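Local structure of delta-1-pyrroline-5-carboxylate dehydrogenase, mitochondrial (Mus musculus, 4E3X) at residues A63-V68 with A241-Y246; E71-S76 with K99-R104; D77-L82 with F94-K99; W232-T237 with I259-A264. The protein probably carries out the irreversible NAD+-dependent oxidation of L-glutamate gamma-semialdehyde to glutamate, the second step of mitochondrial proline breakdown. All coordinates share one frame; numbering follows the deposited sequence.

Interaction 1: residues A63-V68 with A241-Y246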
loop_
_atom_site.group_PDB
_atom_site.type_symbol
_atom_site.label_atom_id
_atom_site.label_comp_id
_atom_site.label_asym_id
_atom_site.label_seq_id
_atom_site.Cartn_x
_atom_site.Cartn_y
_atom_site.Cartn_z
ATOM N N ALA B 63 -2.375 -14.686 35.803
ATOM C CA ALA B 63 -2.922 -15.683 34.885
ATOM C C ALA B 63 -3.717 -14.959 33.802
ATOM O O ALA B 63 -4.800 -14.417 34.063
ATOM C CB ALA B 63 -3.801 -16.682 35.631
ATOM N N ILE B 64 -3.162 -14.936 32.593
ATOM C CA ILE B 64 -3.704 -14.133 31.503
ATOM C C ILE B 64 -4.402 -15.050 30.501
ATOM O O ILE B 64 -3.755 -15.876 29.870
ATOM C CB ILE B 64 -2.569 -13.351 30.792
ATOM C CG1 ILE B 64 -1.926 -12.361 31.769
ATOM C CG2 ILE B 64 -3.080 -12.645 29.540
ATOM C CD1 ILE B 64 -0.736 -11.616 31.200
ATOM N N PRO B 65 -5.731 -14.909 30.351
ATOM C CA PRO B 65 -6.468 -15.777 29.429
ATOM C C PRO B 65 -6.398 -15.257 27.996
ATOM O O PRO B 65 -5.992 -14.117 27.763
ATOM C CB PRO B 65 -7.904 -15.651 29.931
ATOM C CG PRO B 65 -7.972 -14.206 30.357
ATOM C CD PRO B 65 -6.617 -13.924 30.998
ATOM N N CYS B 66 -6.797 -16.090 27.045
ATOM C CA CYS B 66 -7.194 -15.566 25.748
ATOM C C CYS B 66 -8.530 -14.847 25.952
ATOM O O CYS B 66 -9.318 -15.219 26.835
ATOM C CB CYS B 66 -7.367 -16.690 24.737
ATOM S SG CYS B 66 -5.836 -17.518 24.284
ATOM N N VAL B 67 -8.787 -13.811 25.163
ATOM C CA VAL B 67 -10.060 -13.104 25.262
ATOM C C VAL B 67 -10.713 -13.053 23.889
ATOM O O VAL B 67 -10.164 -12.484 22.942
ATOM C CB VAL B 67 -9.923 -11.670 25.835
ATOM C CG1 VAL B 67 -11.303 -11.031 25.975
ATOM C CG2 VAL B 67 -9.212 -11.693 27.181
ATOM N N VAL B 68 -11.885 -13.674 23.791
ATOM C CA VAL B 68 -12.682 -13.654 22.570
ATOM C C VAL B 68 -14.020 -13.019 22.935
ATOM O O VAL B 68 -14.743 -13.526 23.797
ATOM C CB VAL B 68 -12.866 -15.073 22.005
ATOM C CG1 VAL B 68 -13.803 -15.062 20.807
ATOM C CG2 VAL B 68 -11.509 -15.657 21.633
ATOM N N ALA B 241 2.700 -6.866 29.833
ATOM C CA ALA B 241 2.394 -5.507 29.412
ATOM C C ALA B 241 1.376 -5.459 28.274
ATOM O O ALA B 241 0.548 -4.548 28.219
ATOM C CB ALA B 241 3.662 -4.758 29.020
ATOM N N SER B 242 1.427 -6.435 27.369
ATOM C CA SER B 242 0.490 -6.446 26.248
ATOM C C SER B 242 -0.949 -6.597 26.723
ATOM O O SER B 242 -1.850 -5.921 26.220
ATOM C CB SER B 242 0.829 -7.561 25.260
ATOM O OG SER B 242 2.092 -7.331 24.669
ATOM N N TYR B 243 -1.172 -7.491 27.684
ATOM C CA TYR B 243 -2.517 -7.661 28.227
ATOM C C TYR B 243 -2.974 -6.406 28.973
ATOM O O TYR B 243 -4.158 -6.061 28.942
ATOM C CB TYR B 243 -2.582 -8.887 29.138
ATOM C CG TYR B 243 -3.984 -9.278 29.539
ATOM C CD1 TYR B 243 -4.341 -9.406 30.877
ATOM C CD2 TYR B 243 -4.951 -9.541 28.577
ATOM C CE1 TYR B 243 -5.633 -9.781 31.243
ATOM C CE2 TYR B 243 -6.238 -9.907 28.932
ATOM C CZ TYR B 243 -6.574 -10.034 30.256
ATOM O OH TYR B 243 -7.864 -10.408 30.570
ATOM N N ALA B 244 -2.051 -5.725 29.642
ATOM C CA ALA B 244 -2.388 -4.468 30.313
ATOM C C ALA B 244 -2.931 -3.448 29.306
ATOM O O ALA B 244 -3.945 -2.787 29.559
ATOM C CB ALA B 244 -1.179 -3.911 31.052
ATOM N N VAL B 245 -2.268 -3.337 28.159
ATOM C CA VAL B 245 -2.737 -2.456 27.098
ATOM C C VAL B 245 -4.101 -2.900 26.553
ATOM O O VAL B 245 -4.997 -2.085 26.330
ATOM C CB VAL B 245 -1.706 -2.373 25.960
ATOM C CG1 VAL B 245 -2.266 -1.584 24.775
ATOM C CG2 VAL B 245 -0.407 -1.748 26.470
ATOM N N TYR B 246 -4.265 -4.203 26.347
ATOM C CA TYR B 246 -5.540 -4.740 25.878
ATOM C C TYR B 246 -6.670 -4.350 26.835
ATOM O O TYR B 246 -7.710 -3.846 26.408
ATOM C CB TYR B 246 -5.482 -6.262 25.706
ATOM C CG TYR B 246 -6.800 -6.802 25.214
ATOM C CD1 TYR B 246 -7.180 -6.631 23.889
ATOM C CD2 TYR B 246 -7.683 -7.451 26.075
ATOM C CE1 TYR B 246 -8.404 -7.088 23.431
ATOM C CE2 TYR B 246 -8.912 -7.913 25.621
ATOM C CZ TYR B 246 -9.259 -7.731 24.293
ATOM O OH TYR B 246 -10.481 -8.182 23.828
#

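Interaction 2: residues E71-S76 with K99-R104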
loop_
_atom_site.group_PDB
_atom_site.type_symbol
_atom_site.label_atom_id
_atom_site.label_comp_id
_atom_site.label_asym_id
_atom_site.label_seq_id
_atom_site.Cartn_x
_atom_site.Cartn_y
_atom_site.Cartn_z
ATOM N N GLU B 71 -15.331 -13.056 26.590
ATOM C CA GLU B 71 -15.091 -14.347 27.233
ATOM C C GLU B 71 -13.607 -14.601 27.475
ATOM O O GLU B 71 -12.793 -14.459 26.567
ATOM C CB GLU B 71 -15.664 -15.496 26.393
ATOM C CG GLU B 71 -15.489 -16.871 27.041
ATOM C CD GLU B 71 -15.975 -18.032 26.177
ATOM O OE1 GLU B 71 -16.478 -17.797 25.052
ATOM O OE2 GLU B 71 -15.847 -19.189 26.634
ATOM N N GLU B 72 -13.263 -14.980 28.701
ATOM C CA GLU B 72 -11.902 -15.389 29.025
ATOM C C GLU B 72 -11.805 -16.887 28.800
ATOM O O GLU B 72 -12.575 -17.662 29.375
ATOM C CB GLU B 72 -11.554 -15.028 30.470
ATOM C CG GLU B 72 -11.635 -13.538 30.753
ATOM C CD GLU B 72 -11.169 -13.162 32.148
ATOM O OE1 GLU B 72 -10.768 -14.061 32.912
ATOM O OE2 GLU B 72 -11.201 -11.956 32.480
ATOM N N VAL B 73 -10.881 -17.289 27.934
ATOM C CA VAL B 73 -10.804 -18.681 27.499
ATOM C C VAL B 73 -9.429 -19.269 27.793
ATOM O O VAL B 73 -8.406 -18.640 27.524
ATOM C CB VAL B 73 -11.081 -18.810 25.985
ATOM C CG1 VAL B 73 -11.176 -20.269 25.583
ATOM C CG2 VAL B 73 -12.357 -18.060 25.612
ATOM N N TRP B 74 -9.416 -20.482 28.334
ATOM C CA TRP B 74 -8.178 -21.197 28.609
ATOM C C TRP B 74 -8.060 -22.443 27.748
ATOM O O TRP B 74 -9.060 -23.084 27.421
ATOM C CB TRP B 74 -8.082 -21.569 30.093
ATOM C CG TRP B 74 -7.770 -20.376 30.910
ATOM C CD1 TRP B 74 -8.664 -19.511 31.477
ATOM C CD2 TRP B 74 -6.466 -19.865 31.213
ATOM N NE1 TRP B 74 -7.997 -18.498 32.119
ATOM C CE2 TRP B 74 -6.646 -18.692 31.974
ATOM C CE3 TRP B 74 -5.163 -20.286 30.914
ATOM C CZ2 TRP B 74 -5.574 -17.938 32.447
ATOM C CZ3 TRP B 74 -4.097 -19.534 31.386
ATOM C CH2 TRP B 74 -4.309 -18.375 32.144
ATOM N N THR B 75 -6.835 -22.769 27.359
ATOM C CA THR B 75 -6.558 -24.058 26.734
ATOM C C THR B 75 -5.556 -24.811 27.600
ATOM O O THR B 75 -5.071 -24.288 28.606
ATOM C CB THR B 75 -5.913 -23.920 25.345
ATOM O OG1 THR B 75 -4.581 -23.414 25.507
ATOM C CG2 THR B 75 -6.732 -23.014 24.419
ATOM N N SER B 76 -5.238 -26.035 27.188
ATOM C CA SER B 76 -4.273 -26.872 27.898
ATOM C C SER B 76 -2.824 -26.456 27.659
ATOM O O SER B 76 -1.918 -26.940 28.344
ATOM C CB SER B 76 -4.425 -28.329 27.458
ATOM O OG SER B 76 -4.040 -28.466 26.092
ATOM N N LYS B 99 -6.304 -24.087 17.376
ATOM C CA LYS B 99 -6.874 -23.710 16.085
ATOM C C LYS B 99 -8.386 -23.492 16.167
ATOM O O LYS B 99 -8.921 -22.574 15.554
ATOM C CB LYS B 99 -6.482 -24.712 14.996
ATOM C CG LYS B 99 -4.975 -24.793 14.834
ATOM C CD LYS B 99 -4.522 -25.656 13.663
ATOM C CE LYS B 99 -4.578 -24.907 12.343
ATOM N NZ LYS B 99 -4.191 -25.795 11.210
ATOM N N ALA B 100 -9.071 -24.321 16.945
ATOM C CA ALA B 100 -10.504 -24.123 17.151
ATOM C C ALA B 100 -10.812 -22.741 17.731
ATOM O O ALA B 100 -11.738 -22.059 17.275
ATOM C CB ALA B 100 -11.059 -25.206 18.058
ATOM N N LEU B 101 -10.051 -22.330 18.741
ATOM C CA LEU B 101 -10.314 -21.049 19.382
ATOM C C LEU B 101 -10.010 -19.898 18.432
ATOM O O LEU B 101 -10.735 -18.909 18.396
ATOM C CB LEU B 101 -9.531 -20.904 20.694
ATOM C CG LEU B 101 -9.762 -19.593 21.447
ATOM C CD1 LEU B 101 -11.245 -19.423 21.766
ATOM C CD2 LEU B 101 -8.934 -19.589 22.710
ATOM N N LEU B 102 -8.936 -20.029 17.661
ATOM C CA LEU B 102 -8.607 -19.001 16.689
ATOM C C LEU B 102 -9.723 -18.855 15.658
ATOM O O LEU B 102 -10.108 -17.745 15.303
ATOM C CB LEU B 102 -7.274 -19.314 16.016
ATOM C CG LEU B 102 -6.034 -19.189 16.906
ATOM C CD1 LEU B 102 -4.814 -19.677 16.154
ATOM C CD2 LEU B 102 -5.826 -17.754 17.407
ATOM N N ASN B 103 -10.249 -19.976 15.182
ATOM C CA ASN B 103 -11.337 -19.903 14.223
ATOM C C ASN B 103 -12.623 -19.336 14.831
ATOM O O ASN B 103 -13.354 -18.597 14.173
ATOM C CB ASN B 103 -11.554 -21.258 13.545
ATOM C CG ASN B 103 -10.531 -21.519 12.435
ATOM O OD1 ASN B 103 -9.846 -22.544 12.417
ATOM N ND2 ASN B 103 -10.412 -20.571 11.520
ATOM N N ARG B 104 -12.889 -19.669 16.092
ATOM C CA ARG B 104 -14.011 -19.080 16.808
ATOM C C ARG B 104 -13.841 -17.569 16.917
ATOM O O ARG B 104 -14.804 -16.808 16.764
ATOM C CB ARG B 104 -14.108 -19.669 18.207
ATOM C CG ARG B 104 -15.278 -19.125 18.970
ATOM C CD ARG B 104 -15.906 -20.209 19.799
ATOM N NE ARG B 104 -15.196 -20.396 21.057
ATOM C CZ ARG B 104 -15.334 -19.589 22.100
ATOM N NH1 ARG B 104 -16.121 -18.530 22.009
ATOM N NH2 ARG B 104 -14.682 -19.834 23.225
#

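Interaction 3: residues D77-L82 with F94-K99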
loop_
_atom_site.group_PDB
_atom_site.type_symbol
_atom_site.label_atom_id
_atom_site.label_comp_id
_atom_site.label_asym_id
_atom_site.label_seq_id
_atom_site.Cartn_x
_atom_site.Cartn_y
_atom_site.Cartn_z
ATOM N N ASP B 77 -2.594 -25.591 26.678
ATOM C CA ASP B 77 -1.227 -25.244 26.310
ATOM C C ASP B 77 -0.747 -24.069 27.150
ATOM O O ASP B 77 -0.684 -22.928 26.689
ATOM C CB ASP B 77 -1.108 -24.922 24.820
ATOM C CG ASP B 77 0.327 -24.990 24.326
ATOM O OD1 ASP B 77 1.242 -25.028 25.172
ATOM O OD2 ASP B 77 0.547 -24.998 23.097
ATOM N N ILE B 78 -0.384 -24.373 28.391
ATOM C CA ILE B 78 0.021 -23.367 29.358
ATOM C C ILE B 78 1.456 -22.919 29.106
ATOM O O ILE B 78 2.341 -23.745 28.881
ATOM C CB ILE B 78 -0.108 -23.933 30.785
ATOM C CG1 ILE B 78 -1.568 -24.303 31.075
ATOM C CG2 ILE B 78 0.418 -22.938 31.821
ATOM C CD1 ILE B 78 -2.516 -23.117 31.040
ATOM N N GLN B 79 1.676 -21.606 29.149
ATOM C CA GLN B 79 2.985 -21.014 28.907
ATOM C C GLN B 79 3.289 -20.006 30.011
ATOM O O GLN B 79 2.371 -19.478 30.640
ATOM C CB GLN B 79 2.990 -20.300 27.550
ATOM C CG GLN B 79 2.681 -21.192 26.353
ATOM C CD GLN B 79 3.832 -22.112 26.002
ATOM O OE1 GLN B 79 4.998 -21.750 26.159
ATOM N NE2 GLN B 79 3.512 -23.311 25.523
ATOM N N TYR B 80 4.571 -19.745 30.247
ATOM C CA TYR B 80 4.961 -18.740 31.229
ATOM C C TYR B 80 5.863 -17.692 30.617
ATOM O O TYR B 80 6.717 -18.002 29.788
ATOM C CB TYR B 80 5.692 -19.370 32.412
ATOM C CG TYR B 80 4.821 -20.275 33.232
ATOM C CD1 TYR B 80 4.788 -21.637 32.987
ATOM C CD2 TYR B 80 4.012 -19.768 34.242
ATOM C CE1 TYR B 80 3.980 -22.480 33.734
ATOM C CE2 TYR B 80 3.210 -20.601 35.002
ATOM C CZ TYR B 80 3.192 -21.951 34.740
ATOM O OH TYR B 80 2.382 -22.774 35.491
ATOM N N GLN B 81 5.658 -16.450 31.042
ATOM C CA GLN B 81 6.566 -15.353 30.746
ATOM C C GLN B 81 7.459 -15.165 31.969
ATOM O O GLN B 81 6.961 -15.107 33.103
ATOM C CB GLN B 81 5.784 -14.072 30.466
ATOM C CG GLN B 81 6.662 -12.892 30.115
ATOM C CD GLN B 81 5.890 -11.593 30.084
ATOM O OE1 GLN B 81 4.677 -11.572 30.337
ATOM N NE2 GLN B 81 6.582 -10.495 29.794
ATOM N N LEU B 82 8.767 -15.096 31.739
ATOM C CA LEU B 82 9.745 -14.966 32.818
ATOM C C LEU B 82 10.318 -13.551 32.866
ATOM O O LEU B 82 10.428 -12.887 31.839
ATOM C CB LEU B 82 10.887 -15.962 32.607
ATOM C CG LEU B 82 10.485 -17.407 32.299
ATOM C CD1 LEU B 82 11.736 -18.263 32.125
ATOM C CD2 LEU B 82 9.559 -17.974 33.384
ATOM N N PHE B 94 0.047 -17.889 30.896
ATOM C CA PHE B 94 -0.928 -17.654 29.842
ATOM C C PHE B 94 -1.109 -18.947 29.072
ATOM O O PHE B 94 -0.599 -19.982 29.485
ATOM C CB PHE B 94 -0.532 -16.448 28.958
ATOM C CG PHE B 94 0.738 -16.636 28.164
ATOM C CD1 PHE B 94 0.677 -16.978 26.822
ATOM C CD2 PHE B 94 1.987 -16.419 28.738
ATOM C CE1 PHE B 94 1.830 -17.133 26.073
ATOM C CE2 PHE B 94 3.156 -16.573 27.995
ATOM C CZ PHE B 94 3.075 -16.925 26.656
ATOM N N CYS B 95 -1.856 -18.907 27.980
ATOM C CA CYS B 95 -2.009 -20.107 27.179
ATOM C C CYS B 95 -2.052 -19.781 25.700
ATOM O O CYS B 95 -2.392 -18.672 25.296
ATOM C CB CYS B 95 -3.260 -20.894 27.584
ATOM S SG CYS B 95 -4.827 -20.052 27.270
ATOM N N TYR B 96 -1.703 -20.768 24.891
ATOM C CA TYR B 96 -1.789 -20.616 23.455
ATOM C C TYR B 96 -3.184 -21.003 22.972
ATOM O O TYR B 96 -3.654 -22.100 23.271
ATOM C CB TYR B 96 -0.779 -21.533 22.773
ATOM C CG TYR B 96 0.675 -21.085 22.764
ATOM C CD1 TYR B 96 1.052 -19.768 23.009
ATOM C CD2 TYR B 96 1.673 -21.997 22.450
ATOM C CE1 TYR B 96 2.400 -19.388 22.949
ATOM C CE2 TYR B 96 2.993 -21.636 22.392
ATOM C CZ TYR B 96 3.359 -20.339 22.640
ATOM O OH TYR B 96 4.698 -20.015 22.565
ATOM N N ALA B 97 -3.818 -20.128 22.197
ATOM C CA ALA B 97 -5.095 -20.444 21.566
ATOM C C ALA B 97 -4.888 -21.636 20.642
ATOM O O ALA B 97 -3.895 -21.680 19.911
ATOM C CB ALA B 97 -5.601 -19.250 20.777
ATOM N N ASP B 98 -5.794 -22.611 20.690
ATOM C CA ASP B 98 -5.757 -23.703 19.719
ATOM C C ASP B 98 -6.408 -23.258 18.407
ATOM O O ASP B 98 -6.968 -22.158 18.320
ATOM C CB ASP B 98 -6.357 -25.022 20.259
ATOM C CG ASP B 98 -7.748 -24.861 20.849
ATOM O OD1 ASP B 98 -8.411 -23.844 20.603
ATOM O OD2 ASP B 98 -8.189 -25.783 21.566
ATOM N N LYS B 99 -6.304 -24.087 17.376
ATOM C CA LYS B 99 -6.874 -23.710 16.085
ATOM C C LYS B 99 -8.386 -23.492 16.167
ATOM O O LYS B 99 -8.921 -22.574 15.554
ATOM C CB LYS B 99 -6.482 -24.712 14.996
ATOM C CG LYS B 99 -4.975 -24.793 14.834
ATOM C CD LYS B 99 -4.522 -25.656 13.663
ATOM C CE LYS B 99 -4.578 -24.907 12.343
ATOM N NZ LYS B 99 -4.191 -25.795 11.210
#

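Interaction 4: residues W232-T237 with I259-A264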
loop_
_atom_site.group_PDB
_atom_site.type_symbol
_atom_site.label_atom_id
_atom_site.label_comp_id
_atom_site.label_asym_id
_atom_site.label_seq_id
_atom_site.Cartn_x
_atom_site.Cartn_y
_atom_site.Cartn_z
ATOM N N TRP B 232 -5.199 -10.414 17.523
ATOM C CA TRP B 232 -3.888 -9.991 17.988
ATOM C C TRP B 232 -3.181 -11.125 18.708
ATOM O O TRP B 232 -3.623 -11.557 19.772
ATOM C CB TRP B 232 -4.045 -8.794 18.918
ATOM C CG TRP B 232 -2.764 -8.248 19.471
ATOM C CD1 TRP B 232 -1.489 -8.449 18.999
ATOM C CD2 TRP B 232 -2.639 -7.384 20.603
ATOM N NE1 TRP B 232 -0.583 -7.760 19.783
ATOM C CE2 TRP B 232 -1.266 -7.120 20.782
ATOM C CE3 TRP B 232 -3.558 -6.832 21.505
ATOM C CZ2 TRP B 232 -0.796 -6.298 21.807
ATOM C CZ3 TRP B 232 -3.087 -6.022 22.525
ATOM C CH2 TRP B 232 -1.719 -5.771 22.670
ATOM N N LYS B 233 -2.096 -11.604 18.095
ATOM C CA LYS B 233 -1.170 -12.532 18.730
ATOM C C LYS B 233 -0.012 -11.721 19.314
ATOM O O LYS B 233 0.908 -11.347 18.590
ATOM C CB LYS B 233 -0.633 -13.549 17.714
ATOM C CG LYS B 233 0.378 -14.531 18.312
ATOM C CD LYS B 233 1.490 -14.870 17.299
ATOM C CE LYS B 233 2.665 -15.628 17.915
ATOM N NZ LYS B 233 3.293 -14.873 19.034
ATOM N N PRO B 234 -0.055 -11.434 20.624
ATOM C CA PRO B 234 1.047 -10.678 21.224
ATOM C C PRO B 234 2.278 -11.555 21.423
ATOM O O PRO B 234 2.193 -12.781 21.368
ATOM C CB PRO B 234 0.489 -10.239 22.592
ATOM C CG PRO B 234 -0.953 -10.635 22.589
ATOM C CD PRO B 234 -1.080 -11.767 21.621
ATOM N N SER B 235 3.413 -10.918 21.676
ATOM C CA SER B 235 4.646 -11.637 21.931
ATOM C C SER B 235 4.627 -12.324 23.291
ATOM O O SER B 235 4.295 -11.697 24.302
ATOM C CB SER B 235 5.809 -10.664 21.910
ATOM O OG SER B 235 6.978 -11.287 22.394
ATOM N N ASP B 236 4.993 -13.607 23.319
ATOM C CA ASP B 236 5.080 -14.356 24.567
ATOM C C ASP B 236 5.898 -13.609 25.619
ATOM O O ASP B 236 5.558 -13.601 26.801
ATOM C CB ASP B 236 5.764 -15.706 24.343
ATOM C CG ASP B 236 4.980 -16.650 23.455
ATOM O OD1 ASP B 236 3.858 -16.327 23.020
ATOM O OD2 ASP B 236 5.512 -17.747 23.212
ATOM N N THR B 237 6.993 -13.000 25.182
ATOM C CA THR B 237 7.940 -12.386 26.103
ATOM C C THR B 237 7.571 -10.942 26.467
ATOM O O THR B 237 8.311 -10.281 27.200
ATOM C CB THR B 237 9.386 -12.494 25.564
ATOM O OG1 THR B 237 9.381 -12.280 24.153
ATOM C CG2 THR B 237 9.935 -13.891 25.797
ATOM N N ILE B 259 -10.993 -6.431 18.852
ATOM C CA ILE B 259 -9.656 -7.005 18.969
ATOM C C ILE B 259 -9.777 -8.244 19.846
ATOM O O ILE B 259 -10.201 -8.150 21.002
ATOM C CB ILE B 259 -8.613 -6.032 19.559
ATOM C CG1 ILE B 259 -8.426 -4.811 18.643
ATOM C CG2 ILE B 259 -7.279 -6.755 19.739
ATOM C CD1 ILE B 259 -7.510 -3.751 19.222
ATOM N N GLN B 260 -9.447 -9.404 19.279
ATOM C CA GLN B 260 -9.412 -10.653 20.021
ATOM C C GLN B 260 -7.990 -10.852 20.533
ATOM O O GLN B 260 -7.026 -10.732 19.772
ATOM C CB GLN B 260 -9.835 -11.820 19.123
ATOM C CG GLN B 260 -11.096 -11.556 18.293
ATOM C CD GLN B 260 -12.391 -11.577 19.096
ATOM O OE1 GLN B 260 -12.461 -11.061 20.212
ATOM N NE2 GLN B 260 -13.443 -12.150 18.503
ATOM N N PHE B 261 -7.856 -11.100 21.835
ATOM C CA PHE B 261 -6.545 -11.232 22.457
ATOM C C PHE B 261 -6.182 -12.710 22.442
ATOM O O PHE B 261 -6.681 -13.494 23.261
ATOM C CB PHE B 261 -6.585 -10.675 23.888
ATOM C CG PHE B 261 -5.229 -10.530 24.519
ATOM C CD1 PHE B 261 -4.452 -9.413 24.256
ATOM C CD2 PHE B 261 -4.742 -11.502 25.391
ATOM C CE1 PHE B 261 -3.195 -9.276 24.835
ATOM C CE2 PHE B 261 -3.494 -11.378 25.973
ATOM C CZ PHE B 261 -2.721 -10.263 25.698
ATOM N N VAL B 262 -5.349 -13.100 21.478
ATOM C CA VAL B 262 -5.113 -14.509 21.211
ATOM C C VAL B 262 -3.634 -14.878 21.077
ATOM O O VAL B 262 -3.143 -15.162 19.981
ATOM C CB VAL B 262 -5.932 -15.010 19.995
ATOM C CG1 VAL B 262 -7.396 -15.132 20.381
ATOM C CG2 VAL B 262 -5.772 -14.086 18.796
ATOM N N PRO B 263 -2.926 -14.920 22.214
ATOM C CA PRO B 263 -1.608 -15.566 22.228
ATOM C C PRO B 263 -1.695 -16.950 21.598
ATOM O O PRO B 263 -2.715 -17.623 21.738
ATOM C CB PRO B 263 -1.305 -15.710 23.724
ATOM C CG PRO B 263 -2.160 -14.666 24.398
ATOM C CD PRO B 263 -3.390 -14.551 23.564
ATOM N N ALA B 264 -0.634 -17.376 20.917
ATOM C CA ALA B 264 -0.674 -18.636 20.190
ATOM C C ALA B 264 0.737 -19.014 19.772
ATOM O O ALA B 264 1.627 -18.162 19.691
ATOM C CB ALA B 264 -1.571 -18.511 18.956
HETATM O O HOH W 1 1.713 -15.456 21.580
HETATM O O HOH W 2 4.272 -17.463 20.214
#

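Interaction 1: residues A63-V68 with A241-Y246
Ile64 lays a methyl on the ring of Tyr243: its CG2 stands 3.7 Å from the ring centroid and 21° off the normal, a CH-pi contact over one face, displaced toward the rim. With chi1 at -63°, CG2 lies anti to the backbone N and reaches the ring, while CD1 runs on to 3.9 Å from Tyr243 CB; the two side chains run antiparallel, one alongside the other. Pro65 follows at the far end of the same ring, where its CD comes within 3.8 Å of Tyr243 OH. Val67 then divides its branches between the two tyrosines. Its CG2 sits at the edge of the Tyr243 ring, 3.9 Å from CE2, and its CG1 lies 3.7 Å from Tyr246 OH. That hydroxyl is hydrogen-bonded to Ile259 O and to Arg250, which fixes the outer end of the ring. Phe261 meets both tyrosine rings and also touches Ile64 and Val67. Tyr243 and Tyr246, three residues apart, project from one side of the helix. The arrangement is apolar packing of strand 62-68 against helix 239-251, the crossover helix of a beta-alpha-beta unit in the Rossmann-like NAD-binding domain of aldehyde dehydrogenases.

Interaction 2: residues E71-S76 with K99-R104
Val73 and Leu101 form the close-packed part of this contact, with Val73 CG1 3.7 Å from Leu101 CD2 and 3.9 Å from its CD1. The valine methyl is thus held by both branches of the leucine, and the two side chains approach from opposite sides and overlap at their ends. Leu101 is buried and also rests on Val68. Thr75 CG2 adds only a distant touch to Leu101 CD2, at 4.4 Å; its hydroxyl is engaged with Tyr96 O instead. The backbones stay well apart, the axes of strand 71-73 and helix 99-104 approaching to 11.9 Å at 162° between their directions, so side chains alone bridge them. This is an alpha/beta packing at the rim of the fold: an outermost strand of the four-stranded mixed sheet runs nearly antiparallel to the first turns of helix 99-118, whose N terminus is capped by Asp98, its OD1 accepting from Leu101 N. Toward solvent the contact turns polar and looser. Both end nitrogens of Arg104 converge on Glu71 OE1 in a salt bridge, NH1 at 3.2 Å and NH2 at 3.3 Å, from the same face of the carboxylate. Both bonds are well short of straight, and the carboxylate and guanidinium planes lie 37° apart. Bends at chi2 and chi3 also place the guanidinium beside Val73, NH2 3.8 Å from its CG2, the approach oblique.

Interaction 3: residues D77-L82 with F94-K99
Asp77 to Gln79 and Phe94 to Tyr96 meet as the open ends of a beta hairpin, strands 78-83 and 89-95, at one edge of the four-stranded mixed sheet. The antiparallel pairing is direct: Gln79 and Phe94 are a hydrogen-bonded pair, with Gln79 N to Phe94 O at 2.8 Å and the reciprocal bond, Phe94 N to Gln79 O, equally short. Ile78 and Cys95 form the adjoining non-hydrogen-bonded pair, and Tyr96 N donates to Asp77 O just beyond it. On the face carrying Gln79 and Phe94, the glutamine serves two rings. Its CB lies over the Phe94 face, 3.7 Å from the centroid, while CG sits above the centre of the Tyr96 ring, also at 3.7 Å. Turning at chi2 (-74°) folds the amide back across Tyr96, so that amide and ring are stacked with planes 11° apart. NE2 is held there by a 2.9 Å hydrogen bond to Asp77 OD1, in the amide plane but above that of the carboxylate. Tyr96 itself reaches on to Asp236 through its hydroxyl, its side chain about 6 Å from that of Lys233, an NAD+-binding residue. The same Asp77 carboxylate that fixes the amide also meets the tyrosine ring at its edge, planes 78° apart, with OD2 3.3 Å from Tyr96 CD2.

Interaction 4: residues W232-T237 with I259-A264
Trp232 and Phe261 are a parallel bridge pair whose side chains leave the sheet on the same face and run alongside one another, yet their rings meet edge-to-face. The edge of Phe261 is turned to the six-membered ring of Trp232, with planes at 88° and centroids 5.5 Å apart. Pro234 closes in on the phenylalanine, its CG 3.5 Å from Phe261 CE1, and stands over the same indole face as that ring edge. Ile259 CG2 packs obliquely against the foot of the indole at Trp232 CB. Trp232 NE1 bonds to Ser208 OG, which helps set the indole's rotation; Ser208 is itself an NAD+-binding residue. In the backbone, Trp232 N donates to Gln260 O and Val262 N donates to Trp232 O, both at 2.9 Å. These two bonds join the strands of the beta-alpha-beta unit 230-233, 239-251 and 259-261 in the parallel sheet of the Rossmann-like domain. Lys233 leaves the strand with CG anti to its backbone N (chi1 178°); the chi2 bend brings CE to 3.3 Å from Ala264 O, and the chi4 bend then turns NZ toward two waters. NZ donates to water 1 (3.1 Å) and water 2 (3.0 Å); water 1 accepts from Ala264 N, water 2 donates to Ala264 O and to Asp236 OD1, and the other carboxylate oxygen, OD2, is hydrogen-bonded to Tyr96 OH. Lys233 binds NAD+, so this solvent-mediated network probably orients the ammonium and lets the nearby Asp236 carboxylate offset its charge through water.

From the N terminus, strand 62-68 opens interaction 1, whose long loop closes at helix 239-251. Within it, interaction 2 spans strand 71-73 to helix 99-118 and encloses interaction 3, the hairpin 78-83/89-95; the second segments of interactions 2 and 3 share Lys99. Interaction 4 starts after these, at strand 230-233, and crosses interaction 1, because helix 239-251 lies between its two strands. Interactions 1 to 3 reach the mixed sheet, interaction 4 the parallel one. A backbone hydrogen bond, Val67 N to Phe261 O, joins the two sheets; another, Ala97 N to Pro263 O, ties loops following strands 89-95 and 259-261. Tyr96 OH to Asp236 OD2 links the hairpin's end to the 3-10 turn after strand 230-233.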